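Local atomic coordinates of 2-dehydro-3-deoxy-d-gluconate/2-dehydro-3-deoxy-phosphogluconate aldolase (PDB entry 4UXD), a protein that is an aldolase of the dihydrodipicolinate synthetase family, built as a parallel beta/alpha barrel and assembled from four chains. Residues A[24-29]-A[236-241]; A[49-54]-A[88-93]; A[57-62]-A[226-231]; A[96-101]-A[111-116]. All coordinates share one frame; numbering follows the deposited sequence.

Contact 1 (A[24-29]-A[236-241])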
# COMPACT_ATOMS: atom_id res chain seq x y z
N MET A 24 -1.03 37.05 -11.06
CA MET A 24 -2.00 36.03 -10.56
C MET A 24 -2.08 34.85 -11.55
O MET A 24 -2.36 35.04 -12.73
CB MET A 24 -3.38 36.65 -10.36
CG MET A 24 -4.25 35.94 -9.33
SD MET A 24 -5.86 36.75 -9.11
CE MET A 24 -6.47 35.94 -7.64
N TYR A 25 -1.80 33.65 -11.05
CA TYR A 25 -1.81 32.46 -11.88
C TYR A 25 -3.18 31.80 -11.83
O TYR A 25 -3.74 31.60 -10.76
CB TYR A 25 -0.73 31.47 -11.45
CG TYR A 25 0.68 32.01 -11.57
CD1 TYR A 25 1.32 32.07 -12.80
CD2 TYR A 25 1.37 32.46 -10.45
CE1 TYR A 25 2.60 32.56 -12.91
CE2 TYR A 25 2.65 32.96 -10.56
CZ TYR A 25 3.26 33.01 -11.79
OH TYR A 25 4.53 33.51 -11.90
N LYS A 26 -3.71 31.49 -13.00
CA LYS A 26 -5.00 30.83 -13.11
C LYS A 26 -5.17 30.46 -14.58
O LYS A 26 -4.44 30.97 -15.43
CB LYS A 26 -6.14 31.72 -12.56
CG LYS A 26 -7.00 32.53 -13.55
CD LYS A 26 -6.59 34.00 -13.66
CE LYS A 26 -6.50 34.70 -12.31
NZ LYS A 26 -7.52 34.24 -11.32
N GLY A 27 -6.10 29.56 -14.88
CA GLY A 27 -6.30 29.11 -16.25
C GLY A 27 -5.70 27.74 -16.55
O GLY A 27 -5.50 26.92 -15.65
N ILE A 28 -5.39 27.51 -17.83
CA ILE A 28 -4.98 26.21 -18.31
C ILE A 28 -3.49 26.14 -18.60
O ILE A 28 -2.94 26.92 -19.38
CB ILE A 28 -5.76 25.84 -19.58
CG1 ILE A 28 -7.26 25.84 -19.27
CG2 ILE A 28 -5.30 24.47 -20.12
CD1 ILE A 28 -7.67 24.87 -18.19
N VAL A 29 -2.86 25.17 -17.95
CA VAL A 29 -1.43 24.95 -18.03
C VAL A 29 -1.18 23.66 -18.80
O VAL A 29 -1.70 22.62 -18.40
CB VAL A 29 -0.82 24.81 -16.62
CG1 VAL A 29 0.69 24.55 -16.69
CG2 VAL A 29 -1.13 26.03 -15.79
N ARG A 236 -11.70 24.45 -23.95
CA ARG A 236 -13.11 24.76 -24.15
C ARG A 236 -13.83 24.71 -22.81
O ARG A 236 -14.52 25.65 -22.43
CB ARG A 236 -13.77 23.78 -25.14
CG ARG A 236 -13.14 23.80 -26.54
CD ARG A 236 -13.97 23.05 -27.57
NE ARG A 236 -13.72 21.62 -27.56
CZ ARG A 236 -14.55 20.69 -27.10
NH1 ARG A 236 -15.74 21.01 -26.59
NH2 ARG A 236 -14.19 19.41 -27.16
N LEU A 237 -13.64 23.60 -22.09
CA LEU A 237 -14.25 23.40 -20.78
C LEU A 237 -14.08 24.60 -19.87
O LEU A 237 -15.06 25.13 -19.34
CB LEU A 237 -13.65 22.16 -20.12
CG LEU A 237 -14.22 21.75 -18.76
CD1 LEU A 237 -13.96 20.28 -18.55
CD2 LEU A 237 -13.65 22.54 -17.59
N TYR A 238 -12.84 25.03 -19.69
CA TYR A 238 -12.52 26.14 -18.79
C TYR A 238 -13.20 27.44 -19.20
O TYR A 238 -13.61 28.22 -18.34
CB TYR A 238 -11.00 26.36 -18.74
CG TYR A 238 -10.57 27.53 -17.89
CD1 TYR A 238 -10.48 28.81 -18.42
CD2 TYR A 238 -10.24 27.36 -16.55
CE1 TYR A 238 -10.09 29.89 -17.65
CE2 TYR A 238 -9.84 28.43 -15.77
CZ TYR A 238 -9.77 29.69 -16.32
OH TYR A 238 -9.37 30.76 -15.55
N HIS A 239 -13.32 27.69 -20.50
CA HIS A 239 -13.90 28.94 -20.98
C HIS A 239 -15.43 28.87 -20.97
O HIS A 239 -16.10 29.87 -20.72
CB HIS A 239 -13.38 29.28 -22.38
CG HIS A 239 -11.97 29.79 -22.36
ND1 HIS A 239 -11.65 31.10 -22.66
CD2 HIS A 239 -10.80 29.18 -22.06
CE1 HIS A 239 -10.35 31.26 -22.55
NE2 HIS A 239 -9.81 30.11 -22.18
N GLU A 240 -15.96 27.68 -21.23
CA GLU A 240 -17.40 27.48 -21.20
C GLU A 240 -17.94 27.60 -19.78
O GLU A 240 -19.04 28.14 -19.57
CB GLU A 240 -17.74 26.11 -21.79
CG GLU A 240 -17.73 26.07 -23.30
CD GLU A 240 -18.86 26.86 -23.92
OE1 GLU A 240 -19.88 27.10 -23.22
OE2 GLU A 240 -18.74 27.24 -25.11
N TYR A 241 -17.16 27.12 -18.82
CA TYR A 241 -17.56 27.05 -17.41
C TYR A 241 -18.12 28.38 -16.88
O TYR A 241 -18.96 28.38 -15.97
CB TYR A 241 -16.36 26.61 -16.55
CG TYR A 241 -16.65 26.50 -15.07
CD1 TYR A 241 -17.35 25.42 -14.56
CD2 TYR A 241 -16.22 27.47 -14.18
CE1 TYR A 241 -17.62 25.32 -13.21
CE2 TYR A 241 -16.49 27.38 -12.83
CZ TYR A 241 -17.18 26.29 -12.35
OH TYR A 241 -17.45 26.19 -10.99
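Tyr238 lays its ring obliquely against the backbone at Gly27, with CZ 3.5 Å from Gly27 CA. The phenol oxygen continues past this glycine: Tyr238 OH stands 3.5 Å from Gly27 N, and Lys26 CG approaches the same oxygen at 3.6 Å, the lysine chain crossing the tyrosine at about a right angle before its bent end turns away. At the root of the ring Ile28 takes over, its CD1 3.7 Å from Tyr238 CB as the two side chains run past each other in opposite directions. The tyrosine reaches inward because CG is anti to the backbone N (chi1 177°). Helix 233-240 thereby packs on the first strand, 27-31, of the (beta/alpha)8 barrel, the last strand and the helix following it lying next to the first. Gly27 has a positive phi of 102°, in a conformation where a CB would press on the carbonyl O of Lys26; the ring lies against its CA. Further out, Leu212 and Ile234 pack on the Ile28 side chain. Lys242 makes a cation-pi contact with the Tyr238 ring, and Arg236 ties the helix to Asp255 by a salt bridge.

Contact 2 (A[49-54]-A[88-93])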
# COMPACT_ATOMS: atom_id res chain seq x y z
N ILE A 49 6.30 22.49 -33.45
CA ILE A 49 4.98 22.10 -33.92
C ILE A 49 4.02 22.10 -32.75
O ILE A 49 2.87 22.51 -32.89
CB ILE A 49 5.04 20.72 -34.59
CG1 ILE A 49 5.68 20.87 -35.97
CG2 ILE A 49 3.64 20.11 -34.71
CD1 ILE A 49 6.24 19.59 -36.57
N LEU A 50 4.52 21.67 -31.60
CA LEU A 50 3.74 21.56 -30.37
C LEU A 50 3.42 22.92 -29.77
O LEU A 50 2.27 23.20 -29.38
CB LEU A 50 4.49 20.71 -29.35
CG LEU A 50 3.86 20.65 -27.94
CD1 LEU A 50 2.42 20.18 -28.02
CD2 LEU A 50 4.68 19.77 -27.01
N ILE A 51 4.44 23.76 -29.66
CA ILE A 51 4.28 25.13 -29.18
C ILE A 51 3.25 25.88 -30.01
O ILE A 51 2.50 26.70 -29.48
CB ILE A 51 5.62 25.89 -29.23
CG1 ILE A 51 6.57 25.35 -28.16
CG2 ILE A 51 5.42 27.38 -29.01
CD1 ILE A 51 8.00 25.68 -28.40
N LYS A 52 3.22 25.63 -31.32
CA LYS A 52 2.31 26.36 -32.19
C LYS A 52 0.90 25.80 -32.08
O LYS A 52 -0.08 26.53 -32.28
CB LYS A 52 2.81 26.32 -33.64
CG LYS A 52 4.10 27.11 -33.89
CD LYS A 52 4.01 28.56 -33.43
CE LYS A 52 5.03 29.45 -34.15
NZ LYS A 52 6.46 29.13 -33.86
N TYR A 53 0.78 24.51 -31.77
CA TYR A 53 -0.52 23.93 -31.42
C TYR A 53 -1.06 24.47 -30.10
O TYR A 53 -2.26 24.71 -29.96
CB TYR A 53 -0.43 22.42 -31.32
CG TYR A 53 -1.73 21.81 -30.85
CD1 TYR A 53 -2.78 21.61 -31.74
CD2 TYR A 53 -1.91 21.43 -29.52
CE1 TYR A 53 -3.97 21.06 -31.33
CE2 TYR A 53 -3.11 20.87 -29.09
CZ TYR A 53 -4.14 20.69 -30.01
OH TYR A 53 -5.35 20.14 -29.60
N LEU A 54 -0.18 24.64 -29.12
CA LEU A 54 -0.60 25.11 -27.81
C LEU A 54 -1.10 26.53 -27.90
O LEU A 54 -2.10 26.89 -27.27
CB LEU A 54 0.54 24.98 -26.80
CG LEU A 54 0.76 23.55 -26.33
CD1 LEU A 54 2.10 23.36 -25.65
CD2 LEU A 54 -0.38 23.15 -25.39
N GLU A 88 12.46 30.63 -26.13
CA GLU A 88 12.85 31.41 -27.29
C GLU A 88 11.90 31.27 -28.47
O GLU A 88 12.07 31.96 -29.48
CB GLU A 88 14.26 31.01 -27.73
CG GLU A 88 15.36 31.68 -26.96
CD GLU A 88 16.73 31.23 -27.42
OE1 GLU A 88 16.80 30.39 -28.35
OE2 GLU A 88 17.72 31.71 -26.85
N ASN A 89 10.91 30.41 -28.36
CA ASN A 89 10.01 30.18 -29.48
C ASN A 89 8.56 30.33 -29.11
O ASN A 89 7.66 29.88 -29.82
CB ASN A 89 10.29 28.81 -30.07
CG ASN A 89 11.61 28.78 -30.82
OD1 ASN A 89 11.70 29.25 -31.95
ND2 ASN A 89 12.64 28.25 -30.18
N SER A 90 8.33 31.03 -28.00
CA SER A 90 7.00 31.36 -27.56
C SER A 90 7.05 32.52 -26.58
O SER A 90 7.98 32.61 -25.79
CB SER A 90 6.32 30.16 -26.89
OG SER A 90 5.11 30.55 -26.26
N LYS A 91 6.05 33.39 -26.63
CA LYS A 91 5.94 34.47 -25.66
C LYS A 91 4.86 34.16 -24.62
O LYS A 91 4.46 35.04 -23.85
CB LYS A 91 5.67 35.80 -26.37
CG LYS A 91 6.91 36.36 -27.06
CD LYS A 91 6.65 37.72 -27.69
CE LYS A 91 6.84 38.85 -26.70
NZ LYS A 91 6.68 40.19 -27.35
N LYS A 92 4.38 32.92 -24.61
CA LYS A 92 3.50 32.48 -23.54
C LYS A 92 4.29 32.50 -22.25
O LYS A 92 5.50 32.26 -22.26
CB LYS A 92 2.96 31.07 -23.80
CG LYS A 92 1.90 30.98 -24.88
CD LYS A 92 0.62 31.63 -24.44
CE LYS A 92 -0.47 31.34 -25.43
NZ LYS A 92 -1.75 31.85 -24.91
N PRO A 93 3.63 32.84 -21.14
CA PRO A 93 4.33 32.74 -19.85
C PRO A 93 4.65 31.27 -19.51
O PRO A 93 3.82 30.37 -19.69
CB PRO A 93 3.34 33.35 -18.87
CG PRO A 93 2.00 33.20 -19.51
CD PRO A 93 2.25 33.33 -20.99
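The flat group that Ile51 meets is the peptide following Asn89: Ile51 CG2 comes to 3.5 Å from Asn89 O, beyond the oxygen and tilted well to one side of the peptide plane. The side-chain amide of Asn89 is turned elsewhere, its ND2 bonded to Phe85 O, and only its CB faces the isoleucine, 4.2 Å from Ile51 CD1. In the (beta/alpha)8 barrel this is where the loop between helix 76-88 and strand 95-97 passes alongside the preceding helix, 44-56. One isoleucine carries most of the contact. Its CG2, anti to the backbone N, is wedged against the loop, touching Ser90 CB at 3.6 Å as well as the carbonyl, while CD1 extends toward Asn89. Ile51 thus meets one carbonyl oxygen and two side-chain carbons of the loop. Lys52 flanks it on the exposed side; its NZ remains 4.3 Å from Asn89 O, too far for a bond, and is instead held by Asn48 OD1. Arg87 NH2 bridges the loop by bonding the carbonyl oxygens of both Ser90 and Lys92, and a direct polar tie to helix 44-56 is made just beyond the segment, where Glu55 OE2 bonds Ser90 OG. That same hydroxyl closes an ST turn: with OG anti to the backbone N (chi1 170°), it accepts from Lys92 N over 3.0 Å, with an N-H...O angle of 159°.

Contact 3 (A[57-62]-A[226-231])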
# COMPACT_ATOMS: atom_id res chain seq x y z
N ILE A 57 -4.79 26.69 -29.54
CA ILE A 57 -5.92 26.41 -28.64
C ILE A 57 -5.91 27.28 -27.39
O ILE A 57 -6.71 27.07 -26.49
CB ILE A 57 -5.95 24.93 -28.19
CG1 ILE A 57 -4.70 24.60 -27.35
CG2 ILE A 57 -6.07 24.01 -29.41
CD1 ILE A 57 -4.65 23.18 -26.84
N ASN A 58 -5.01 28.26 -27.34
CA ASN A 58 -4.98 29.26 -26.27
C ASN A 58 -4.87 28.72 -24.83
O ASN A 58 -5.61 29.14 -23.92
CB ASN A 58 -6.22 30.15 -26.39
CG ASN A 58 -6.12 31.42 -25.57
OD1 ASN A 58 -5.04 32.00 -25.44
ND2 ASN A 58 -7.24 31.83 -24.97
N VAL A 59 -3.94 27.79 -24.60
CA VAL A 59 -3.57 27.48 -23.23
C VAL A 59 -2.91 28.76 -22.71
O VAL A 59 -2.46 29.59 -23.50
CB VAL A 59 -2.61 26.25 -23.11
CG1 VAL A 59 -3.18 25.03 -23.84
CG2 VAL A 59 -1.20 26.57 -23.63
N ASP A 60 -2.86 28.92 -21.39
CA ASP A 60 -2.32 30.14 -20.79
C ASP A 60 -0.86 30.00 -20.37
O ASP A 60 -0.13 30.98 -20.36
CB ASP A 60 -3.16 30.52 -19.57
CG ASP A 60 -4.63 30.56 -19.87
OD1 ASP A 60 -5.10 31.59 -20.38
OD2 ASP A 60 -5.31 29.54 -19.61
N TYR A 61 -0.45 28.80 -19.99
CA TYR A 61 0.92 28.57 -19.56
C TYR A 61 1.51 27.34 -20.23
O TYR A 61 0.82 26.35 -20.46
CB TYR A 61 1.00 28.41 -18.04
CG TYR A 61 0.45 29.58 -17.28
CD1 TYR A 61 -0.89 29.65 -16.96
CD2 TYR A 61 1.27 30.61 -16.86
CE1 TYR A 61 -1.40 30.71 -16.25
CE2 TYR A 61 0.77 31.68 -16.15
CZ TYR A 61 -0.57 31.73 -15.85
OH TYR A 61 -1.09 32.79 -15.16
N LEU A 62 2.80 27.45 -20.55
CA LEU A 62 3.60 26.32 -20.97
C LEU A 62 4.40 25.87 -19.76
O LEU A 62 5.05 26.69 -19.08
CB LEU A 62 4.55 26.68 -22.11
CG LEU A 62 3.97 27.42 -23.32
CD1 LEU A 62 4.98 27.38 -24.46
CD2 LEU A 62 2.63 26.85 -23.72
N GLY A 226 -2.40 17.35 -19.16
CA GLY A 226 -1.60 16.79 -20.23
C GLY A 226 -2.31 16.59 -21.56
O GLY A 226 -1.68 16.60 -22.61
N THR A 227 -3.62 16.40 -21.53
CA THR A 227 -4.36 16.18 -22.77
C THR A 227 -4.33 17.41 -23.69
O THR A 227 -4.67 17.30 -24.87
CB THR A 227 -5.82 15.82 -22.49
OG1 THR A 227 -6.48 16.91 -21.84
CG2 THR A 227 -5.88 14.55 -21.65
N THR A 228 -3.93 18.57 -23.17
CA THR A 228 -3.84 19.76 -24.00
C THR A 228 -2.71 19.67 -25.03
O THR A 228 -2.61 20.50 -25.92
CB THR A 228 -3.66 21.04 -23.15
OG1 THR A 228 -2.43 20.97 -22.42
CG2 THR A 228 -4.82 21.21 -22.20
N ASN A 229 -1.86 18.65 -24.91
CA ASN A 229 -0.80 18.44 -25.88
C ASN A 229 -1.34 18.09 -27.28
O ASN A 229 -0.61 18.17 -28.26
CB ASN A 229 0.14 17.33 -25.40
CG ASN A 229 1.13 17.81 -24.37
OD1 ASN A 229 2.16 18.39 -24.71
ND2 ASN A 229 0.83 17.57 -23.10
N PHE A 230 -2.61 17.69 -27.35
CA PHE A 230 -3.19 17.24 -28.61
C PHE A 230 -4.72 17.30 -28.59
O PHE A 230 -5.37 16.74 -29.46
CB PHE A 230 -2.73 15.82 -28.90
CG PHE A 230 -2.65 14.96 -27.69
CD1 PHE A 230 -3.78 14.37 -27.16
CD2 PHE A 230 -1.43 14.77 -27.05
CE1 PHE A 230 -3.69 13.59 -26.03
CE2 PHE A 230 -1.34 13.99 -25.92
CZ PHE A 230 -2.47 13.40 -25.41
N SER A 231 -5.27 18.01 -27.62
CA SER A 231 -6.71 18.16 -27.52
C SER A 231 -7.07 19.50 -26.88
O SER A 231 -6.47 19.90 -25.88
CB SER A 231 -7.31 17.01 -26.72
OG SER A 231 -8.70 17.14 -26.62
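Ile57 and Val59 both close on Thr228, one on its carbonyl and the other on its side chain. The tighter approach is that of Ile57 CD1, 3.5 Å from Thr228 O; chi1 of 64° places CG1 between the backbone N and the carbonyl carbon and sends the methyl toward the turn. The same methyl is less close to Ser231 O (3.9 Å), at the partly exposed end, where the Ser231 side chain heads away to make a weak cap on Gly233 N at the start of the next helix. Val59 and Thr228, in contrast, are buried, with Val59 CG1 resting 4.1 Å from Thr228 CB. The threonine hydroxyl bonds Cys225 O, and its CB faces the valine. Residues 226-229 form a 3-10 turn, pinned at Gly226 O, which accepts from Asn229 N and from Asn229 ND2, the latter over 2.7 Å on a lone pair in the carbonyl plane (N-H...O 167°). The Asn229 amide further bonds Pro31 O and Ile33 N, and Thr228 touches Ile28 and Cys30 of strand 27-31. Here the loop after the last strand, 222-224, meets the lead-in to the second strand, 61-63, beside the first strand, which lies between them, as expected where a (beta/alpha)8 barrel closes.

Contact 4 (A[96-101]-A[111-116])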
# COMPACT_ATOMS: atom_id res chain seq x y z
N ALA A 96 8.74 26.69 -15.48
CA ALA A 96 9.78 25.71 -15.76
C ALA A 96 9.79 24.59 -14.72
O ALA A 96 9.87 24.84 -13.52
CB ALA A 96 11.15 26.38 -15.81
N GLY A 97 9.71 23.35 -15.19
CA GLY A 97 9.93 22.23 -14.31
C GLY A 97 11.39 22.25 -13.94
O GLY A 97 12.22 22.05 -14.79
N VAL A 98 11.69 22.50 -12.67
CA VAL A 98 13.08 22.54 -12.19
C VAL A 98 13.36 21.37 -11.23
O VAL A 98 14.27 21.42 -10.38
CB VAL A 98 13.38 23.90 -11.52
CG1 VAL A 98 13.28 25.03 -12.56
CG2 VAL A 98 12.44 24.19 -10.36
N GLY A 99 12.57 20.30 -11.39
CA GLY A 99 12.66 19.11 -10.56
C GLY A 99 13.96 18.34 -10.66
O GLY A 99 14.58 18.26 -11.72
N SER A 100 14.35 17.76 -9.53
CA SER A 100 15.57 16.97 -9.38
C SER A 100 15.73 16.65 -7.90
O SER A 100 15.37 17.47 -7.06
CB SER A 100 16.80 17.71 -9.90
OG SER A 100 17.99 17.12 -9.39
N SER A 101 16.28 15.49 -7.56
CA SER A 101 16.54 15.17 -6.16
C SER A 101 17.80 15.86 -5.65
O SER A 101 18.05 15.91 -4.44
CB SER A 101 16.65 13.66 -5.95
OG SER A 101 15.37 13.05 -6.02
N LYS A 111 18.11 29.37 -11.44
CA LYS A 111 18.98 30.48 -11.79
C LYS A 111 19.00 30.70 -13.29
O LYS A 111 18.92 31.83 -13.77
CB LYS A 111 20.40 30.21 -11.28
CG LYS A 111 21.37 31.35 -11.49
CD LYS A 111 22.53 31.29 -10.49
CE LYS A 111 23.42 30.09 -10.74
NZ LYS A 111 24.45 29.93 -9.67
N PHE A 112 19.08 29.60 -14.02
CA PHE A 112 19.13 29.63 -15.48
C PHE A 112 17.82 30.10 -16.08
O PHE A 112 17.81 30.83 -17.06
CB PHE A 112 19.50 28.24 -15.99
CG PHE A 112 19.37 28.09 -17.48
CD1 PHE A 112 18.18 27.66 -18.04
CD2 PHE A 112 20.45 28.33 -18.31
CE1 PHE A 112 18.06 27.49 -19.42
CE2 PHE A 112 20.33 28.16 -19.69
CZ PHE A 112 19.13 27.74 -20.24
N SER A 113 16.70 29.68 -15.50
CA SER A 113 15.39 30.03 -16.05
C SER A 113 14.96 31.44 -15.61
O SER A 113 14.19 32.11 -16.30
CB SER A 113 14.34 28.98 -15.67
OG SER A 113 14.53 28.48 -14.36
N MET A 114 15.48 31.91 -14.47
CA MET A 114 15.30 33.32 -14.11
C MET A 114 16.06 34.21 -15.10
O MET A 114 15.51 35.17 -15.62
CB MET A 114 15.79 33.59 -12.69
CG MET A 114 15.31 34.93 -12.12
SD MET A 114 15.78 35.22 -10.40
CE MET A 114 17.52 35.65 -10.59
N ASP A 115 17.31 33.86 -15.39
CA ASP A 115 18.18 34.68 -16.23
C ASP A 115 17.76 34.73 -17.71
O ASP A 115 18.23 35.61 -18.43
CB ASP A 115 19.63 34.20 -16.14
CG ASP A 115 20.24 34.40 -14.75
OD1 ASP A 115 19.63 35.12 -13.92
OD2 ASP A 115 21.33 33.84 -14.49
N ILE A 116 16.92 33.80 -18.15
CA ILE A 116 16.40 33.83 -19.53
C ILE A 116 14.93 34.26 -19.54
O ILE A 116 14.25 34.10 -20.55
CB ILE A 116 16.56 32.47 -20.28
CG1 ILE A 116 15.70 31.35 -19.66
CG2 ILE A 116 18.02 32.04 -20.31
CD1 ILE A 116 15.53 30.13 -20.58
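Strand 95-97 and helix 103-115 are the first two elements of a beta-alpha-beta unit of the (beta/alpha)8 barrel, and Ser113 joins them by packing on Ala96 and Val98. The small residues allow a close approach: Ala96 CB meets Ser113 CB at 4.1 Å, and the two CA atoms are 7.1 Å apart. On the same serine, the hydroxyl oxygen is neighboured by a methyl, with Val98 CG1 4.1 Å from Ser113 OG. Both are van der Waals contacts, and the buried hydroxyl finds its polar partners within its own helix, in Leu109 O and Met110 O of the preceding turn. A chi1 of 37° sets OG between the backbone N and the carbonyl carbon, from where it can fold back along the helix, leaving CB to face the strand. The interface widens around this patch, as Val98 also packs on Val106, Leu109 and Met110, and Ala96 on Leu83 of helix 76-88. Within the sheet, Ala96 and Val98 share backbone bonds with strand 120-123. Val98 turns CG1 anti to its carbonyl carbon (chi1 -64°), the branch that lies against Ser113 OG.

Contacts 1, 3 and 4 all reach the barrel sheet, whereas contact 2 pairs a helix with a loop. Contacts 1 and 3 lie with their centres about 10 Å apart on adjacent strands, joined directly by Ile28 N to Asp60 OD2 (2.7 Å). Contact 3 adjoins contact 2 as closely, with Lys92 NZ 2.8 Å from Val59 O. Contact 4 is about 25 Å from contact 1, centre to centre, and touches none of the others across space. It is the fully buried one, formed by small side chains; the others are partly buried. An aromatic ring on main chain marks contact 1, while in contacts 2 and 3 isoleucine methyls meet backbone carbonyls.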